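Side-chain contacts in galactose mutarotase related enzyme (Lactobacillus acidophilus, PDB 3DCD), which is of uncertain cellular function but probably binds a carbohydrate and may act as a sugar isomerase of the aldose 1-epimerase type: residues F126-V129 against T135-F138; G266-E269 against G273-H276. All blocks are in the same frame, centred on the assembly; numbering follows the deposited sequence.

Contact 1: residues F126-V129 against T135-F138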
ATOM      1  N   PHE A 126       0.500 -10.762   1.976  1.00 14.74           N
ATOM      2  CA  PHE A 126      -0.901 -11.040   1.669  1.00 15.46           C
ATOM      3  C   PHE A 126      -1.093 -12.498   1.244  1.00 15.54           C
ATOM      4  O   PHE A 126      -0.306 -13.039   0.465  1.00 15.90           O
ATOM      5  CB  PHE A 126      -1.372 -10.143   0.526  1.00 14.65           C
ATOM      6  CG  PHE A 126      -1.214  -8.668   0.805  1.00 14.74           C
ATOM      7  CD1 PHE A 126      -1.714  -8.107   1.998  1.00 15.39           C
ATOM      8  CD2 PHE A 126      -0.566  -7.851  -0.110  1.00 13.41           C
ATOM      9  CE1 PHE A 126      -1.562  -6.724   2.255  1.00 15.82           C
ATOM     10  CE2 PHE A 126      -0.420  -6.467   0.129  1.00 14.73           C
ATOM     11  CZ  PHE A 126      -0.929  -5.911   1.307  1.00 14.46           C
ATOM     12  N   SER A 127      -2.158 -13.108   1.743  1.00 15.87           N
ATOM     13  CA  SER A 127      -2.580 -14.408   1.305  1.00 16.18           C
ATOM     14  C   SER A 127      -4.077 -14.352   1.080  1.00 16.12           C
ATOM     15  O   SER A 127      -4.826 -13.975   1.978  1.00 15.22           O
ATOM     16  CB  SER A 127      -2.242 -15.453   2.358  1.00 16.73           C
ATOM     17  OG  SER A 127      -2.946 -16.654   2.116  1.00 18.37           O
ATOM     18  N   VAL A 128      -4.503 -14.722  -0.126  1.00 16.49           N
ATOM     19  CA  VAL A 128      -5.938 -14.804  -0.453  1.00 16.33           C
ATOM     20  C   VAL A 128      -6.268 -16.249  -0.865  1.00 16.54           C
ATOM     21  O   VAL A 128      -5.630 -16.788  -1.759  1.00 16.54           O
ATOM     22  CB  VAL A 128      -6.291 -13.824  -1.604  1.00 16.81           C
ATOM     23  CG1 VAL A 128      -7.767 -13.868  -1.945  1.00 16.95           C
ATOM     24  CG2 VAL A 128      -5.897 -12.381  -1.226  1.00 16.96           C
ATOM     25  N   VAL A 129      -7.251 -16.856  -0.210  1.00 16.32           N
ATOM     26  CA  VAL A 129      -7.748 -18.174  -0.600  1.00 16.77           C
ATOM     27  C   VAL A 129      -9.167 -18.035  -1.123  1.00 16.70           C
ATOM     28  O   VAL A 129     -10.036 -17.516  -0.422  1.00 16.75           O
ATOM     29  CB  VAL A 129      -7.711 -19.174   0.587  1.00 17.06           C
ATOM     30  CG1 VAL A 129      -8.254 -20.551   0.169  1.00 16.68           C
ATOM     31  CG2 VAL A 129      -6.270 -19.291   1.127  1.00 17.27           C
ATOM     32  N   THR A 135     -14.168 -18.846 -10.198  1.00 22.91           N
ATOM     33  CA  THR A 135     -12.927 -18.067 -10.170  1.00 22.53           C
ATOM     34  C   THR A 135     -13.178 -16.697  -9.528  1.00 22.41           C
ATOM     35  O   THR A 135     -14.109 -15.986  -9.904  1.00 22.05           O
ATOM     36  CB  THR A 135     -12.330 -17.945 -11.586  1.00 22.45           C
ATOM     37  OG1 THR A 135     -11.921 -19.250 -12.014  1.00 23.37           O
ATOM     38  CG2 THR A 135     -11.118 -17.037 -11.614  1.00 21.19           C
HETATM   39  N   MSE A 136     -12.370 -16.375  -8.521  1.00 22.16           N
HETATM   40  CA  MSE A 136     -12.457 -15.106  -7.812  1.00 22.72           C
HETATM   41  C   MSE A 136     -11.612 -14.046  -8.521  1.00 20.23           C
HETATM   42  O   MSE A 136     -10.521 -14.337  -8.989  1.00 19.50           O
HETATM   43  CB  MSE A 136     -11.972 -15.300  -6.380  1.00 22.15           C
HETATM   44  CG  MSE A 136     -11.974 -14.051  -5.546  1.00 24.47           C
HETATM   45 SE   MSE A 136     -11.667 -14.577  -3.707  1.00 30.35          SE
HETATM   46  CE  MSE A 136      -9.762 -14.825  -3.841  1.00 33.28           C
ATOM     47  N   ILE A 137     -12.128 -12.819  -8.587  1.00 19.17           N
ATOM     48  CA  ILE A 137     -11.447 -11.703  -9.261  1.00 18.22           C
ATOM     49  C   ILE A 137     -11.229 -10.595  -8.224  1.00 17.82           C
ATOM     50  O   ILE A 137     -12.201 -10.082  -7.682  1.00 16.05           O
ATOM     51  CB  ILE A 137     -12.256 -11.211 -10.503  1.00 17.89           C
ATOM     52  CG1 ILE A 137     -12.468 -12.393 -11.466  1.00 18.15           C
ATOM     53  CG2 ILE A 137     -11.482 -10.113 -11.242  1.00 17.48           C
ATOM     54  CD1 ILE A 137     -13.596 -12.254 -12.494  1.00 19.11           C
ATOM     55  N   PHE A 138      -9.960 -10.291  -7.926  1.00 16.88           N
ATOM     56  CA  PHE A 138      -9.585  -9.315  -6.893  1.00 17.17           C
ATOM     57  C   PHE A 138      -8.287  -8.562  -7.181  1.00 17.52           C
ATOM     58  O   PHE A 138      -7.386  -9.047  -7.915  1.00 17.60           O
ATOM     59  CB  PHE A 138      -9.443  -9.989  -5.517  1.00 17.71           C
ATOM     60  CG  PHE A 138      -8.221 -10.841  -5.404  1.00 17.52           C
ATOM     61  CD1 PHE A 138      -8.218 -12.141  -5.917  1.00 17.28           C
ATOM     62  CD2 PHE A 138      -7.058 -10.342  -4.823  1.00 18.52           C
ATOM     63  CE1 PHE A 138      -7.070 -12.922  -5.846  1.00 17.17           C
ATOM     64  CE2 PHE A 138      -5.918 -11.111  -4.753  1.00 18.39           C
ATOM     65  CZ  PHE A 138      -5.917 -12.400  -5.262  1.00 17.56           C
TER
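Val128 and Phe138 meet in the interior of a beta-sandwich, as in the folds of the galactose mutarotase clan: strand 121-130 lies in the large sheet, and the next strand, 136-147, lies in the smaller one. The strand segments run nearly antiparallel, at 152°, but their axes come no closer than 10.0 Å and no hydrogen bond joins them. That spacing suits sheets packed face to face through side chains, and the strand-loop-strand unit is therefore a beta-arch and not a hairpin.

The clearest evidence for how the side chains lie is the aromatic ring. Val128 and Phe138 reach toward each other from opposing backbones, and the valine settles on one ring face. Its CG1 stands 4.1 Å from the centroid of the Phe138 ring and only 14° from the ring normal, a CH-pi contact offset toward the rim at the CZ-CE1 bond. The other branch stands beyond the rim on the same side, with Val128 CG2 lying 3.7 Å from Phe138 CE2. Phe138 holds CG between its backbone N and carbonyl carbon (chi1 72°), and from CB the ring continues toward Val128, presenting its CZ end. Its neighbour Phe283, on strand 282-292, makes an edge-to-face ring contact.

Met136, modelled as selenomethionine, runs out almost extended through CG and turns at its last torsion, crossing the valine obliquely. The modelled 2.9 Å between its CE and Val128 CG1 is too short for two carbons, so the placement of one or both methyls is doubtful. Phe111 packs on Val128, and Phe109 on Met136, extending the apolar layer. A further point of the valine-ring contact is Val128 CB, 3.9 Å from Phe138 CZ.

Contact 2: residues G266-E269 against G273-H276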
ATOM      1  N   GLY A 266     -16.733  -1.825 -17.127  1.00 20.59           N
ATOM      2  CA  GLY A 266     -17.390  -2.046 -15.835  1.00 20.44           C
ATOM      3  C   GLY A 266     -17.613  -3.504 -15.475  1.00 20.13           C
ATOM      4  O   GLY A 266     -17.987  -3.808 -14.348  1.00 20.16           O
ATOM      5  N   ASP A 267     -17.404  -4.406 -16.437  1.00 19.43           N
ATOM      6  CA  ASP A 267     -17.517  -5.839 -16.188  1.00 19.40           C
ATOM      7  C   ASP A 267     -16.292  -6.338 -15.414  1.00 18.65           C
ATOM      8  O   ASP A 267     -15.171  -6.273 -15.912  1.00 17.74           O
ATOM      9  CB  ASP A 267     -17.631  -6.596 -17.507  1.00 19.62           C
ATOM     10  CG  ASP A 267     -17.914  -8.077 -17.315  1.00 20.68           C
ATOM     11  OD1 ASP A 267     -17.690  -8.625 -16.212  1.00 19.74           O
ATOM     12  OD2 ASP A 267     -18.366  -8.701 -18.292  1.00 22.61           O
ATOM     13  N   LEU A 268     -16.511  -6.838 -14.197  1.00 18.31           N
ATOM     14  CA  LEU A 268     -15.391  -7.332 -13.376  1.00 17.91           C
ATOM     15  C   LEU A 268     -14.515  -8.351 -14.118  1.00 17.99           C
ATOM     16  O   LEU A 268     -13.293  -8.406 -13.927  1.00 17.48           O
ATOM     17  CB  LEU A 268     -15.922  -7.946 -12.076  1.00 17.56           C
ATOM     18  CG  LEU A 268     -14.939  -8.437 -11.012  1.00 18.25           C
ATOM     19  CD1 LEU A 268     -14.159  -7.273 -10.427  1.00 18.42           C
ATOM     20  CD2 LEU A 268     -15.741  -9.141  -9.931  1.00 17.89           C
ATOM     21  N   GLU A 269     -15.145  -9.178 -14.947  1.00 18.23           N
ATOM     22  CA  GLU A 269     -14.408 -10.174 -15.707  1.00 19.23           C
ATOM     23  C   GLU A 269     -13.528  -9.559 -16.786  1.00 19.07           C
ATOM     24  O   GLU A 269     -12.650 -10.236 -17.303  1.00 19.62           O
ATOM     25  CB  GLU A 269     -15.359 -11.185 -16.340  1.00 19.73           C
ATOM     26  CG  GLU A 269     -16.039 -12.088 -15.331  1.00 21.66           C
ATOM     27  CD  GLU A 269     -16.880 -13.155 -15.997  1.00 24.19           C
ATOM     28  OE1 GLU A 269     -18.058 -12.888 -16.320  1.00 23.58           O
ATOM     29  OE2 GLU A 269     -16.348 -14.266 -16.190  1.00 26.05           O
ATOM     30  N   GLY A 273      -5.906  -5.587 -15.039  1.00 17.46           N
ATOM     31  CA  GLY A 273      -4.960  -5.689 -13.908  1.00 17.40           C
ATOM     32  C   GLY A 273      -5.468  -6.421 -12.663  1.00 17.77           C
ATOM     33  O   GLY A 273      -4.851  -6.344 -11.590  1.00 17.94           O
HETATM   34  N   MSE A 274      -6.597  -7.119 -12.785  1.00 18.02           N
HETATM   35  CA  MSE A 274      -7.141  -7.881 -11.653  1.00 18.53           C
HETATM   36  C   MSE A 274      -6.489  -9.240 -11.609  1.00 18.66           C
HETATM   37  O   MSE A 274      -6.054  -9.756 -12.652  1.00 19.41           O
HETATM   38  CB  MSE A 274      -8.664  -8.037 -11.743  1.00 18.55           C
HETATM   39  CG  MSE A 274      -9.440  -6.758 -11.505  1.00 20.11           C
HETATM   40 SE   MSE A 274      -9.232  -6.141  -9.642  1.00 26.78          SE
HETATM   41  CE  MSE A 274     -10.931  -6.798  -8.948  1.00 18.61           C
ATOM     42  N   ASN A 275      -6.390  -9.800 -10.410  1.00 17.73           N
ATOM     43  CA  ASN A 275      -5.983 -11.199 -10.226  1.00 18.32           C
ATOM     44  C   ASN A 275      -7.163 -12.168 -10.384  1.00 18.25           C
ATOM     45  O   ASN A 275      -8.255 -11.909  -9.879  1.00 18.04           O
ATOM     46  CB  ASN A 275      -5.316 -11.405  -8.851  1.00 18.19           C
ATOM     47  CG  ASN A 275      -4.231 -10.389  -8.573  1.00 19.87           C
ATOM     48  OD1 ASN A 275      -4.427  -9.451  -7.789  1.00 20.57           O
ATOM     49  ND2 ASN A 275      -3.086 -10.546  -9.226  1.00 16.85           N
ATOM     50  N   HIS A 276      -6.936 -13.283 -11.079  1.00 18.29           N
ATOM     51  CA  HIS A 276      -7.947 -14.335 -11.241  1.00 19.30           C
ATOM     52  C   HIS A 276      -7.509 -15.602 -10.520  1.00 19.54           C
ATOM     53  O   HIS A 276      -6.454 -16.166 -10.837  1.00 19.95           O
ATOM     54  CB  HIS A 276      -8.191 -14.616 -12.718  1.00 20.20           C
ATOM     55  CG  HIS A 276      -8.861 -13.483 -13.431  1.00 21.51           C
ATOM     56  ND1 HIS A 276      -8.220 -12.292 -13.699  1.00 25.98           N
ATOM     57  CD2 HIS A 276     -10.117 -13.352 -13.917  1.00 23.25           C
ATOM     58  CE1 HIS A 276      -9.056 -11.474 -14.313  1.00 24.34           C
ATOM     59  NE2 HIS A 276     -10.212 -12.092 -14.457  1.00 24.39           N
TER
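An Asx turn in the irregular loop before strand 275-277 precedes the meeting of Leu268 with Met274, at the border of the smaller sheet of the beta-sandwich. The evidence for the turn is Asp267 OD1, which accepts the backbone N-H of Glu269 two residues on, at 2.9 Å between Asp267 OD1 and Glu269 N and with an N-H...O angle of 147°. The donor comes in from above the carboxylate plane, 47° out of it, so the bond is tilted rather than in plane.

Across the loop the contact is apolar and narrow. The two side chains cross at about a right angle, and their terminal methyls do the touching: Leu268 CD1 is 3.6 Å from Met274 CE. The backbones stay well apart, with 8.4 Å between Leu268 CA and Met274 CA, and so the side chains bridge the gap. Met274, a selenomethionine, folds at both of its outer torsions, chi2 and chi3, and this brings CE round to the leucine. Both residues are buried; Ile137 of strand 136-147 touches each of them, and Tyr61 and Tyr63 of strand 60-63 lie on Leu268.

Toward solvent, His276 is exposed and flanks Glu269 without a hydrogen bond between them. The carboxylate is well removed, with 6.7 Å between Glu269 OE2 and His276 NE2, too far for a salt bridge. The imidazole instead turns an edge to the backbone carbonyl, Glu269 O lying near the ring plane and 4.2 Å from His276 NE2.

In the fold
Followed from the N terminus, contact 1 closes first: strand 121-130 of the large sheet passes through a five-residue connection into strand 136-147 of the smaller one. Contact 2 opens much later, in the loop after strand 249-256, and closes across three residues as strand 275-277 begins. The two are therefore in series, neither enclosing nor crossing the other, with centres about 12 Å apart. They meet in space because strands 136-147 and 275-277 are antiparallel neighbours, joined by a probable hydrogen bond between Phe138 O and Asn275 N. Contact 1 ties sheet to sheet; contact 2 joins the loop 266-269 to the start of strand 275-277 at the smaller sheet, while Ile137 packs against Met274 and His276.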